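Side-chain contact in flocculation protein FLO11 (Saccharomyces cerevisiae, PDB 4UYT), which mediates homophilic cell-cell recognition in yeast flocculation through its N-terminal adhesin domain, and also supports substrate adhesion, invasive growth and biofilm formation: residues E57-D60 / L61-W65. Numbering follows the deposited sequence.
Sequences ENID and LKYLW
D60 and Y63 are joined where an extended run, 57-60, winds into a short 3-10 turn, 61-63. Y63 N donates to D60 O at 3.1 Å and approaches from above the carbonyl plane. With L61 and K62 both near helical backbone angles, this four-residue link is a type I turn. L64 N repeats the step by bonding back to L61 O.

The carboxylate of D60 secures the start of the turn. Its CG stands anti to the backbone N (chi1 -167°), beside the carbonyl carbon, which lets OD2 reach over the next peptides. There OD2 takes the K62 N-H at 2.9 Å on its anti side, 26° out of the carboxylate plane, closing an Asx turn. Aspartate suits this place because its short side chain can serve an amide two residues on. The K62 stem runs alongside the same oxygen, CG to OD2 3.3 Å, but its extended chain leaves NZ 5.3 Å from OD2, too far for a salt bridge.

The Y63 ring swings back beside the preceding chain, turning an edge to the D60 backbone, and its side chain crosses that of I59 at about a right angle. Beta-branched I59 can present CG2 to ring atom CD2, at 3.7 Å. Tyrosine suits this buried site: its flat ring packs while its OH hydrogen-bonds to S136.

W139 stacks edge-to-face on Y63 and also touches I59; Y125 of strand 120-125 packs on both. L61 and L64 rest on Y82. The turn thus carries the chain from strand 46-55 of the four-stranded sheet into strand 64-70 in the five-stranded sheet, between strands 79-83 and 120-125.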
ATOM      1  N   GLU A  57     -12.164 -10.711   3.797  0.70 13.30           N
ATOM      2  CA  GLU A  57     -12.714 -11.861   3.113  0.70 13.65           C
ATOM      3  C   GLU A  57     -12.063 -12.005   1.758  0.70 13.19           C
ATOM      4  O   GLU A  57     -11.545 -11.036   1.183  0.70 13.98           O
ATOM      5  CB  GLU A  57     -14.222 -11.689   2.911  0.70 14.67           C
ATOM      6  CG  GLU A  57     -15.023 -11.409   4.181  0.70 18.16           C
ATOM      7  CD  GLU A  57     -14.997 -12.553   5.182  0.70 21.69           C
ATOM      8  OE1 GLU A  57     -14.790 -13.714   4.774  0.70 29.90           O
ATOM      9  OE2 GLU A  57     -15.206 -12.292   6.388  0.70 34.36           O
ATOM     10  N   ASN A  58     -12.104 -13.228   1.247  1.00 13.40           N
ATOM     11  CA  ASN A  58     -11.522 -13.512  -0.044  1.00 13.19           C
ATOM     12  C   ASN A  58     -12.478 -13.085  -1.153  1.00 13.80           C
ATOM     13  O   ASN A  58     -13.631 -13.507  -1.177  1.00 17.13           O
ATOM     14  CB  ASN A  58     -11.214 -15.003  -0.178  1.00 16.72           C
ATOM     15  CG  ASN A  58     -10.432 -15.305  -1.435  1.00 21.16           C
ATOM     16  OD1 ASN A  58      -9.403 -14.701  -1.673  1.00 26.68           O
ATOM     17  ND2 ASN A  58     -10.938 -16.205  -2.266  1.00 29.79           N
ATOM     18  N   ILE A  59     -11.988 -12.257  -2.075  1.00 12.53           N
ATOM     19  CA  ILE A  59     -12.736 -11.817  -3.246  1.00 12.40           C
ATOM     20  C   ILE A  59     -12.029 -12.351  -4.484  1.00 12.68           C
ATOM     21  O   ILE A  59     -10.872 -12.048  -4.751  1.00 13.92           O
ATOM     22  CB  ILE A  59     -12.867 -10.286  -3.307  1.00 12.28           C
ATOM     23  CG1 ILE A  59     -13.589  -9.790  -2.063  1.00 12.29           C
ATOM     24  CG2 ILE A  59     -13.571  -9.861  -4.592  1.00 13.39           C
ATOM     25  CD1 ILE A  59     -13.719  -8.281  -2.001  1.00 12.52           C
ATOM     26  N   ASP A  60     -12.760 -13.163  -5.232  1.00 14.54           N
ATOM     27  CA  ASP A  60     -12.218 -13.762  -6.428  1.00 15.56           C
ATOM     28  C   ASP A  60     -11.742 -12.720  -7.429  1.00 14.00           C
ATOM     29  O   ASP A  60     -12.360 -11.664  -7.592  1.00 14.39           O
ATOM     30  CB  ASP A  60     -13.259 -14.649  -7.102  1.00 16.93           C
ATOM     31  CG  ASP A  60     -12.646 -15.544  -8.162  1.00 20.61           C
ATOM     32  OD1 ASP A  60     -12.209 -16.657  -7.805  1.00 31.04           O
ATOM     33  OD2 ASP A  60     -12.580 -15.137  -9.343  1.00 20.03           O
ATOM     34  N   LEU A  61     -10.659 -13.043  -8.131  1.00 14.76           N
ATOM     35  CA  LEU A  61     -10.107 -12.145  -9.141  1.00 14.54           C
ATOM     36  C   LEU A  61     -11.128 -11.716 -10.208  1.00 14.29           C
ATOM     37  O   LEU A  61     -11.005 -10.646 -10.785  1.00 14.95           O
ATOM     38  CB  LEU A  61      -8.887 -12.792  -9.810  1.00 15.28           C
ATOM     39  CG  LEU A  61      -8.076 -11.906 -10.769  1.00 16.37           C
ATOM     40  CD1 LEU A  61      -7.478 -10.701 -10.060  1.00 16.30           C
ATOM     41  CD2 LEU A  61      -6.975 -12.704 -11.466  1.00 15.47           C
ATOM     42  N   LYS A  62     -12.138 -12.544 -10.468  1.00 16.59           N
ATOM     43  CA  LYS A  62     -13.089 -12.242 -11.525  1.00 17.14           C
ATOM     44  C   LYS A  62     -13.851 -10.946 -11.276  1.00 16.08           C
ATOM     45  O   LYS A  62     -14.317 -10.299 -12.223  1.00 19.42           O
ATOM     46  CB  LYS A  62     -14.072 -13.399 -11.727  1.00 19.12           C
ATOM     47  CG  LYS A  62     -15.145 -13.505 -10.662  1.00 19.36           C
ATOM     48  CD  LYS A  62     -15.903 -14.812 -10.764  1.00 21.89           C
ATOM     49  CE  LYS A  62     -17.051 -14.840  -9.779  1.00 23.11           C
ATOM     50  NZ  LYS A  62     -17.725 -16.167  -9.797  1.00 26.35           N
ATOM     51  N   TYR A  63     -13.978 -10.550 -10.012  1.00 15.59           N
ATOM     52  CA  TYR A  63     -14.693  -9.318  -9.686  1.00 14.64           C
ATOM     53  C   TYR A  63     -13.884  -8.048  -9.969  1.00 14.74           C
ATOM     54  O   TYR A  63     -14.437  -6.956  -9.962  1.00 15.80           O
ATOM     55  CB  TYR A  63     -15.092  -9.318  -8.214  1.00 14.30           C
ATOM     56  CG  TYR A  63     -16.059 -10.401  -7.799  1.00 15.40           C
ATOM     57  CD1 TYR A  63     -17.413 -10.303  -8.103  1.00 18.21           C
ATOM     58  CD2 TYR A  63     -15.621 -11.523  -7.117  1.00 15.75           C
ATOM     59  CE1 TYR A  63     -18.305 -11.290  -7.725  1.00 17.35           C
ATOM     60  CE2 TYR A  63     -16.502 -12.518  -6.741  1.00 16.20           C
ATOM     61  CZ  TYR A  63     -17.844 -12.392  -7.047  1.00 18.80           C
ATOM     62  OH  TYR A  63     -18.709 -13.389  -6.668  1.00 19.79           O
ATOM     63  N   LEU A  64     -12.577  -8.202 -10.181  1.00 14.60           N
ATOM     64  CA  LEU A  64     -11.667  -7.067 -10.323  1.00 14.18           C
ATOM     65  C   LEU A  64     -11.559  -6.546 -11.756  1.00 15.01           C
ATOM     66  O   LEU A  64     -11.349  -7.306 -12.694  1.00 16.48           O
ATOM     67  CB  LEU A  64     -10.287  -7.473  -9.832  1.00 13.09           C
ATOM     68  CG  LEU A  64      -9.267  -6.334  -9.720  1.00 12.83           C
ATOM     69  CD1 LEU A  64      -9.623  -5.381  -8.588  1.00 12.08           C
ATOM     70  CD2 LEU A  64      -7.882  -6.905  -9.509  1.00 12.26           C
ATOM     71  N   TRP A  65     -11.671  -5.224 -11.913  1.00 14.43           N
ATOM     72  CA  TRP A  65     -11.412  -4.557 -13.191  1.00 15.54           C
ATOM     73  C   TRP A  65     -10.000  -3.943 -13.222  1.00 14.24           C
ATOM     74  O   TRP A  65      -9.254  -4.142 -14.177  1.00 16.83           O
ATOM     75  CB  TRP A  65     -12.496  -3.511 -13.481  1.00 15.85           C
ATOM     76  CG  TRP A  65     -12.287  -2.765 -14.746  1.00 19.12           C
ATOM     77  CD1 TRP A  65     -12.057  -1.435 -14.866  1.00 20.16           C
ATOM     78  CD2 TRP A  65     -12.289  -3.295 -16.079  1.00 20.77           C
ATOM     79  NE1 TRP A  65     -11.913  -1.090 -16.194  1.00 23.12           N
ATOM     80  CE2 TRP A  65     -12.045  -2.218 -16.959  1.00 22.47           C
ATOM     81  CE3 TRP A  65     -12.446  -4.573 -16.613  1.00 20.97           C
ATOM     82  CZ2 TRP A  65     -11.995  -2.376 -18.348  1.00 24.51           C
ATOM     83  CZ3 TRP A  65     -12.398  -4.727 -18.000  1.00 23.48           C
ATOM     84  CH2 TRP A  65     -12.157  -3.634 -18.843  1.00 23.96           C
TER